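Local coordinates for Oxidored_FMN domain-containing protein ([Pseudomonas] geniculata N1, PDB 6L6J), which acts as the 6-hydroxypseudooxynicotine amine oxidase HisD, probably a flavoenzyme that works through FMN and a [4Fe-4S] cluster, and also holds a bound ADP, at residues V428-L433 with Y530-A535; E510-G515 with A535-R540. All coordinates share one frame; numbering follows the deposited sequence.

Interaction 1. Residues V428-L433 with Y530-A535. With SO4 (sulfate ion), chain E.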
# COMPACT_ATOMS: atom_id res chain seq x y z
N VAL A 428 10.79 15.48 -9.32
CA VAL A 428 12.07 16.22 -9.09
C VAL A 428 11.92 17.02 -7.81
O VAL A 428 12.73 16.80 -6.92
CB VAL A 428 12.48 17.14 -10.27
CG1 VAL A 428 13.43 18.23 -9.82
CG2 VAL A 428 13.10 16.35 -11.42
N ARG A 429 10.90 17.87 -7.70
CA ARG A 429 10.69 18.81 -6.55
C ARG A 429 9.93 18.13 -5.42
O ARG A 429 10.25 18.40 -4.26
CB ARG A 429 9.95 20.06 -7.00
CG ARG A 429 10.79 21.00 -7.85
CD ARG A 429 9.99 22.18 -8.35
NE ARG A 429 8.77 21.76 -9.03
CZ ARG A 429 7.68 22.51 -9.18
NH1 ARG A 429 7.63 23.74 -8.67
NH2 ARG A 429 6.62 22.03 -9.80
N GLU A 430 8.97 17.25 -5.72
CA GLU A 430 8.17 16.54 -4.67
C GLU A 430 9.09 15.67 -3.80
O GLU A 430 8.87 15.68 -2.56
CB GLU A 430 7.07 15.64 -5.27
CG GLU A 430 5.80 16.38 -5.64
CD GLU A 430 4.58 15.49 -5.85
OE1 GLU A 430 4.31 14.64 -4.99
OE2 GLU A 430 3.90 15.65 -6.87
N ARG A 431 10.04 14.95 -4.40
CA ARG A 431 10.92 13.98 -3.67
C ARG A 431 11.81 14.72 -2.67
O ARG A 431 12.27 14.06 -1.74
CB ARG A 431 11.81 13.15 -4.61
CG ARG A 431 12.99 13.91 -5.20
CD ARG A 431 13.68 13.13 -6.29
NE ARG A 431 14.31 11.91 -5.78
CZ ARG A 431 14.84 10.94 -6.53
NH1 ARG A 431 14.83 11.02 -7.85
NH2 ARG A 431 15.36 9.88 -5.95
N ARG A 432 12.01 16.04 -2.87
CA ARG A 432 12.82 16.93 -1.98
C ARG A 432 11.97 17.57 -0.86
O ARG A 432 12.57 18.24 -0.01
CB ARG A 432 13.48 18.02 -2.81
CG ARG A 432 14.69 17.54 -3.61
CD ARG A 432 14.92 18.45 -4.79
NE ARG A 432 16.19 18.20 -5.44
CZ ARG A 432 16.41 17.34 -6.44
NH1 ARG A 432 15.44 16.57 -6.91
NH2 ARG A 432 17.62 17.24 -6.97
N LEU A 433 10.65 17.40 -0.87
CA LEU A 433 9.77 17.87 0.24
C LEU A 433 9.89 16.90 1.41
O LEU A 433 10.13 15.71 1.22
CB LEU A 433 8.32 17.95 -0.22
CG LEU A 433 7.99 19.04 -1.23
CD1 LEU A 433 6.55 18.92 -1.68
CD2 LEU A 433 8.27 20.42 -0.66
N TYR A 530 -7.05 17.03 -0.03
CA TYR A 530 -7.46 15.95 0.91
C TYR A 530 -6.43 14.81 0.95
O TYR A 530 -6.71 13.75 1.58
CB TYR A 530 -8.85 15.40 0.55
CG TYR A 530 -10.03 16.31 0.79
CD1 TYR A 530 -9.88 17.62 1.21
CD2 TYR A 530 -11.32 15.87 0.55
CE1 TYR A 530 -10.96 18.45 1.44
CE2 TYR A 530 -12.42 16.69 0.73
CZ TYR A 530 -12.24 17.99 1.19
OH TYR A 530 -13.35 18.74 1.42
N TYR A 531 -5.26 14.97 0.31
CA TYR A 531 -4.19 13.94 0.36
C TYR A 531 -2.94 14.51 1.06
O TYR A 531 -3.10 15.22 2.05
CB TYR A 531 -4.07 13.37 -1.05
CG TYR A 531 -3.23 12.13 -1.19
CD1 TYR A 531 -2.86 11.37 -0.10
CD2 TYR A 531 -2.77 11.72 -2.43
CE1 TYR A 531 -2.05 10.25 -0.23
CE2 TYR A 531 -1.98 10.59 -2.58
CZ TYR A 531 -1.61 9.85 -1.47
OH TYR A 531 -0.82 8.73 -1.61
N TYR A 532 -1.73 14.28 0.56
CA TYR A 532 -0.46 14.56 1.28
C TYR A 532 0.08 15.98 1.01
O TYR A 532 0.86 16.46 1.83
CB TYR A 532 0.60 13.55 0.83
CG TYR A 532 0.93 13.64 -0.64
CD1 TYR A 532 0.22 12.91 -1.57
CD2 TYR A 532 1.97 14.43 -1.10
CE1 TYR A 532 0.53 12.93 -2.92
CE2 TYR A 532 2.29 14.48 -2.44
CZ TYR A 532 1.58 13.73 -3.36
OH TYR A 532 1.90 13.79 -4.69
N MET A 533 -0.25 16.61 -0.11
CA MET A 533 0.48 17.82 -0.57
C MET A 533 0.36 18.95 0.46
O MET A 533 1.35 19.67 0.67
CB MET A 533 -0.03 18.33 -1.91
CG MET A 533 0.70 19.57 -2.40
SD MET A 533 2.52 19.44 -2.38
CE MET A 533 2.82 18.69 -3.98
N ALA A 534 -0.79 19.12 1.09
CA ALA A 534 -1.00 20.22 2.05
C ALA A 534 -0.31 19.87 3.37
O ALA A 534 0.26 20.80 3.98
CB ALA A 534 -2.46 20.51 2.24
N ALA A 535 -0.38 18.61 3.82
CA ALA A 535 0.24 18.18 5.10
C ALA A 535 1.76 18.29 4.94
O ALA A 535 2.46 18.66 5.91
CB ALA A 535 -0.16 16.78 5.50
S SO4 E . 19.65 19.99 -4.56
O1 SO4 E . 20.69 19.00 -4.84
O2 SO4 E . 18.44 19.71 -5.35
O3 SO4 E . 19.31 19.94 -3.14
O4 SO4 E . 20.15 21.32 -4.90
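The phenol of Tyr532 donates a hydrogen bond to Glu430, with OH 2.6 Å from OE1. The oxygen is met on its syn side, the donor 21° out of the carboxylate plane, and OE1 itself sits at the edge of the tyrosine ring. With that oxygen at the ring edge and the carboxylate and ring planes 36° apart, the two groups are not coplanar and do not stack. Tyr532 points its ring this way with CG set between the backbone N and the carbonyl carbon (chi1 62°). Met533 supplies the apolar half of the contact: its CE methyl lies 4.1 Å from Glu430 CD, and its SD is 4.1 Å from Leu433 CD1. A type I beta turn from Glu430 to Leu433, closed by Leu433 N to Glu430 O at 3.0 Å, directs both of its end residues at Met533. The contact joins helix 426-430 and the turn after it, in the Rossmann-like ADP-binding region, to helix 533-542 and the residues leading into it, in the second alpha/beta region of this flavoprotein family. The other carboxylate oxygen of Glu430, OE2, forms a salt bridge with Arg426, an ADP-binding residue. With an alanine in place of Glu430, the Tyr532 hydroxyl would probably lose its acceptor and Arg426 this anionic partner, while the Met533 methyl would face a gap. Farther out, Arg432 NH1 reaches Val428 O at 2.7 Å, bracing the guanidinium against the preceding helical turn, and Arg432 NE donates to O2 of a sulfate at 2.7 Å, an ion probably taken from the crystallisation liquor.

Interaction 2. Residues E510-G515 with A535-R540; sequences EDILDG and AVVADR
Ile512 and Val537 form the close-packed part of this contact, with CA atoms 6.7 Å apart. The CG1 methyl of Val537 rests against two atoms of the isoleucine, 4.1 Å from Ile512 CG2 and 4.1 Å from Ile512 CB, and the side chains cross at about a right angle. Ile512 CG2, anti to its own backbone nitrogen, also meets the aliphatic part of Arg540, at 3.9 Å from Arg540 CG. Both residues of the central pair are buried. The helices they belong to, 509-513 and 533-542, are separated in sequence by strand 522-527, and the second of them is the crossover helix of a beta-alpha-beta unit whose parallel strands are 522-527 and 547-552. The solvent side is looser: a bend at chi2 (76°) brings the guanidinium of the partly exposed Arg540 beside the exposed Gly515, yet Arg540 NH2 is still 4.6 Å from Gly515 CA. Gly515, with a positive phi of 71°, completes a Schellman motif in which its N returns to Ile512 O at 3.2 Å. Within the same turn, Asp511 and Asp514 both form salt bridges with Arg516, while Arg540 also touches Pro434.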
# COMPACT_ATOMS: atom_id res chain seq x y z
N GLU A 510 3.25 25.26 -5.79
CA GLU A 510 4.33 25.56 -6.78
C GLU A 510 5.49 26.31 -6.09
O GLU A 510 6.65 25.87 -6.24
CB GLU A 510 3.78 26.35 -7.97
CG GLU A 510 2.91 25.52 -8.91
CD GLU A 510 3.54 24.25 -9.46
OE1 GLU A 510 4.73 24.27 -9.83
OE2 GLU A 510 2.84 23.22 -9.50
N ASP A 511 5.17 27.35 -5.31
CA ASP A 511 6.15 28.19 -4.57
C ASP A 511 6.93 27.34 -3.56
O ASP A 511 8.15 27.53 -3.44
CB ASP A 511 5.46 29.37 -3.87
CG ASP A 511 4.73 30.30 -4.84
OD1 ASP A 511 5.39 30.80 -5.77
OD2 ASP A 511 3.51 30.48 -4.67
N ILE A 512 6.25 26.44 -2.85
CA ILE A 512 6.89 25.62 -1.78
C ILE A 512 7.78 24.56 -2.42
O ILE A 512 8.85 24.28 -1.87
CB ILE A 512 5.86 24.99 -0.83
CG1 ILE A 512 4.82 26.02 -0.37
CG2 ILE A 512 6.56 24.33 0.34
CD1 ILE A 512 5.40 27.35 0.06
N LEU A 513 7.33 23.99 -3.54
CA LEU A 513 8.11 23.04 -4.37
C LEU A 513 9.37 23.74 -4.91
O LEU A 513 10.40 23.07 -5.03
CB LEU A 513 7.20 22.48 -5.48
CG LEU A 513 6.17 21.43 -5.03
CD1 LEU A 513 4.98 21.36 -5.96
CD2 LEU A 513 6.80 20.05 -4.93
N ASP A 514 9.31 25.05 -5.17
CA ASP A 514 10.46 25.85 -5.70
C ASP A 514 11.33 26.41 -4.57
O ASP A 514 12.32 27.07 -4.90
CB ASP A 514 9.98 27.01 -6.57
CG ASP A 514 9.42 26.56 -7.89
OD1 ASP A 514 9.73 25.43 -8.31
OD2 ASP A 514 8.65 27.34 -8.48
N GLY A 515 10.97 26.17 -3.30
CA GLY A 515 11.72 26.62 -2.12
C GLY A 515 11.61 28.13 -1.91
O GLY A 515 12.58 28.70 -1.39
N ALA A 535 -0.38 18.61 3.82
CA ALA A 535 0.24 18.18 5.10
C ALA A 535 1.76 18.29 4.94
O ALA A 535 2.46 18.66 5.91
CB ALA A 535 -0.16 16.78 5.50
N VAL A 536 2.24 18.03 3.73
CA VAL A 536 3.70 18.05 3.45
C VAL A 536 4.18 19.51 3.46
O VAL A 536 5.27 19.76 3.99
CB VAL A 536 4.03 17.28 2.16
CG1 VAL A 536 5.49 17.39 1.76
CG2 VAL A 536 3.66 15.81 2.30
N VAL A 537 3.40 20.45 2.91
CA VAL A 537 3.85 21.88 2.84
C VAL A 537 3.86 22.40 4.28
O VAL A 537 4.86 23.00 4.67
CB VAL A 537 3.06 22.77 1.87
CG1 VAL A 537 3.07 22.23 0.45
CG2 VAL A 537 1.65 23.01 2.30
N ALA A 538 2.84 22.07 5.06
CA ALA A 538 2.71 22.43 6.49
C ALA A 538 4.01 22.05 7.20
O ALA A 538 4.64 22.92 7.81
CB ALA A 538 1.52 21.73 7.10
N ASP A 539 4.41 20.78 7.06
CA ASP A 539 5.63 20.22 7.68
C ASP A 539 6.83 21.06 7.25
O ASP A 539 7.55 21.53 8.12
CB ASP A 539 5.82 18.75 7.31
CG ASP A 539 6.63 17.98 8.33
OD1 ASP A 539 7.71 18.46 8.71
OD2 ASP A 539 6.16 16.92 8.77
N ARG A 540 7.01 21.23 5.95
CA ARG A 540 8.10 22.04 5.35
C ARG A 540 8.13 23.41 6.02
O ARG A 540 9.24 23.88 6.35
CB ARG A 540 7.86 22.18 3.84
CG ARG A 540 8.90 23.02 3.12
CD ARG A 540 10.18 22.24 2.93
NE ARG A 540 11.12 23.03 2.14
CZ ARG A 540 12.10 23.80 2.65
NH1 ARG A 540 12.28 23.88 3.97
NH2 ARG A 540 12.89 24.46 1.81

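The centres of the two contacts are 7 Å apart, and both use helix 533-542: interaction 1 uses Met533, interaction 2 the turns that follow, with Ala535 common to both ranges. Along the chain the order is 428-433, 510-515, 530-535, 535-540, so the contacts interlock. They also touch directly. Arg429 of interaction 1 forms salt bridges from NH1 to Asp514 OD1 (2.7 Å) and from NH2 to Glu510 OE1 (2.9 Å), and Leu433 packs on Leu513. Helix 509-513 thus meets both helix 426-430 and helix 533-542, and the three helices tie the Rossmann-like ADP-binding region to the second alpha/beta region.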